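Local coordinates for protein malyl-CoA lyase/beta-methylmalyl-CoA lyase (Methylobacterium extorquens, PDB 5UGR) that belongs to the HpcH/HpaI aldolase/citrate lyase family of TIM-barrel enzymes and holds a magnesium ion at its metal site, at residues A[137-142]-A[146-151]. Sequence-based numbering, arbitrary orientation. Where two conformers were deposited one is given.
With MG (magnesium ion), chain B.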
loop_
_atom_site.group_PDB
_atom_site.type_symbol
_atom_site.label_atom_id
_atom_site.label_comp_id
_atom_site.label_asym_id
_atom_site.label_seq_id
_atom_site.Cartn_x
_atom_site.Cartn_y
_atom_site.Cartn_z
ATOM N N VAL A 137 10.167 -21.230 3.553
ATOM C CA VAL A 137 9.754 -20.494 4.744
ATOM C C VAL A 137 8.779 -21.289 5.552
ATOM O O VAL A 137 7.894 -21.942 5.024
ATOM C CB VAL A 137 9.198 -19.112 4.393
ATOM C CG1 VAL A 137 10.250 -18.203 3.804
ATOM C CG2 VAL A 137 7.996 -19.202 3.610
ATOM N N LEU A 138 8.940 -21.218 6.855
ATOM C CA LEU A 138 7.967 -21.761 7.793
ATOM C C LEU A 138 6.949 -20.698 8.171
ATOM O O LEU A 138 7.333 -19.594 8.653
ATOM C CB LEU A 138 8.678 -22.269 9.046
ATOM C CG LEU A 138 8.806 -23.769 9.156
ATOM C CD1 LEU A 138 9.991 -24.176 10.001
ATOM C CD2 LEU A 138 7.528 -24.388 9.650
ATOM N N ILE A 139 5.677 -21.011 7.914
ATOM C CA ILE A 139 4.538 -20.206 8.383
ATOM C C ILE A 139 4.046 -20.961 9.612
ATOM O O ILE A 139 3.383 -22.027 9.511
ATOM C CB ILE A 139 3.487 -20.053 7.279
ATOM C CG1 ILE A 139 4.082 -19.450 6.012
ATOM C CG2 ILE A 139 2.309 -19.227 7.808
ATOM C CD1 ILE A 139 4.616 -18.078 6.138
ATOM N N GLU A 140 4.445 -20.451 10.779
ATOM C CA GLU A 140 4.285 -21.186 12.048
ATOM C C GLU A 140 3.912 -20.232 13.176
ATOM O O GLU A 140 4.057 -20.581 14.339
ATOM C CB GLU A 140 5.539 -21.982 12.391
ATOM C CG GLU A 140 6.794 -21.143 12.618
ATOM C CD GLU A 140 8.014 -21.951 13.045
ATOM O OE1 GLU A 140 7.834 -22.724 14.011
ATOM O OE2 GLU A 140 9.081 -21.770 12.439
ATOM N N THR A 141 3.430 -19.037 12.797
ATOM C CA THR A 141 2.989 -18.063 13.772
ATOM C C THR A 141 1.772 -17.358 13.183
ATOM O O THR A 141 1.569 -17.346 11.936
ATOM C CB THR A 141 4.062 -16.980 14.061
ATOM O OG1 THR A 141 4.336 -16.239 12.860
ATOM C CG2 THR A 141 5.337 -17.568 14.622
ATOM N N ALA A 142 0.952 -16.766 14.049
ATOM C CA ALA A 142 -0.156 -15.932 13.560
ATOM C C ALA A 142 0.309 -14.749 12.765
ATOM O O ALA A 142 -0.315 -14.385 11.770
ATOM C CB ALA A 142 -0.993 -15.489 14.738
ATOM N N ALA A 146 -0.864 -13.981 8.973
ATOM C CA ALA A 146 -1.486 -12.690 8.622
ATOM C C ALA A 146 -0.821 -11.946 7.454
ATOM O O ALA A 146 -1.431 -11.068 6.834
ATOM C CB ALA A 146 -1.490 -11.807 9.846
ATOM N N ASN A 147 0.435 -12.337 7.116
ATOM C CA ASN A 147 1.221 -11.731 6.084
ATOM C C ASN A 147 1.623 -12.728 4.993
ATOM O O ASN A 147 2.517 -12.440 4.191
ATOM C CB ASN A 147 2.453 -11.044 6.688
ATOM C CG ASN A 147 2.056 -9.869 7.538
ATOM O OD1 ASN A 147 1.632 -8.848 7.002
ATOM N ND2 ASN A 147 2.168 -9.995 8.805
ATOM N N VAL A 148 0.925 -13.875 4.914
ATOM C CA VAL A 148 1.446 -14.962 4.087
ATOM C C VAL A 148 1.485 -14.639 2.606
ATOM O O VAL A 148 2.413 -15.058 1.898
ATOM C CB VAL A 148 0.686 -16.276 4.380
ATOM C CG1 VAL A 148 -0.779 -16.240 4.001
ATOM C CG2 VAL A 148 1.417 -17.487 3.817
ATOM N N GLU A 149 0.508 -13.870 2.116
ATOM C CA GLU A 149 0.470 -13.540 0.712
ATOM C C GLU A 149 1.641 -12.651 0.322
ATOM O O GLU A 149 2.259 -12.833 -0.731
ATOM C CB GLU A 149 -0.854 -12.861 0.352
ATOM C CG GLU A 149 -2.082 -13.708 0.624
ATOM C CD GLU A 149 -2.634 -13.644 2.049
ATOM O OE1 GLU A 149 -2.127 -12.864 3.012
ATOM O OE2 GLU A 149 -3.627 -14.438 2.186
ATOM N N ALA A 150 1.956 -11.670 1.172
ATOM C CA ALA A 150 3.125 -10.837 0.974
ATOM C C ALA A 150 4.438 -11.584 1.096
ATOM O O ALA A 150 5.390 -11.347 0.307
ATOM C CB ALA A 150 3.097 -9.623 1.944
ATOM N N ILE A 151 4.494 -12.504 2.032
ATOM C CA ILE A 151 5.729 -13.316 2.160
ATOM C C ILE A 151 5.968 -14.119 0.894
ATOM O O ILE A 151 7.105 -14.342 0.486
ATOM C CB ILE A 151 5.638 -14.216 3.428
ATOM C CG1 ILE A 151 5.681 -13.348 4.708
ATOM C CG2 ILE A 151 6.736 -15.267 3.447
ATOM C CD1 ILE A 151 5.181 -14.054 5.955
HETATM MG MG MG B . 9.040 -23.940 15.067
HETATM O O HOH W 1 10.478 -23.800 13.603
HETATM O O HOH W 2 8.241 -25.595 14.109
HETATM O O HOH W 3 10.016 -22.360 16.096
#
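V137 and I139 face V148 and I151 where the fifth strand of a TIM barrel, 134-139, gives way to the short helices 142-146 and 148-151 that follow it. I139 has CG1 anti to its carbonyl carbon (chi1 -56°), which carries the chain toward the helix: its CD1 meets I151 CD1 tip to tip at 4.1 Å, while CG1 lies across V148 CG2 at 4.0 Å, the two side chains roughly perpendicular. V137, two residues earlier and so on the same face of the strand, touches I151 CG2 through CG2. Branched aliphatic residues suit this buried seam, which M161 of strand 158-163 and M213 of helix 207-220 help to close. The one hydrogen bond across is of the i to i+4 kind, A146 N to A142 O at 2.9 Å, and the small A142 and A146 pack against R218 and A219, respectively, of a second subunit. E140, by contrast, serves the metal: it follows the strand end but turns from the helix, its chain extended beyond CG, to join D45 and D167 around magnesium. E140 OE1 binds the ion at 2.0 Å, whereas OE2 accepts hydrogen bonds from K106 N and, at 2.7 Å, from a water that is itself a magnesium ligand.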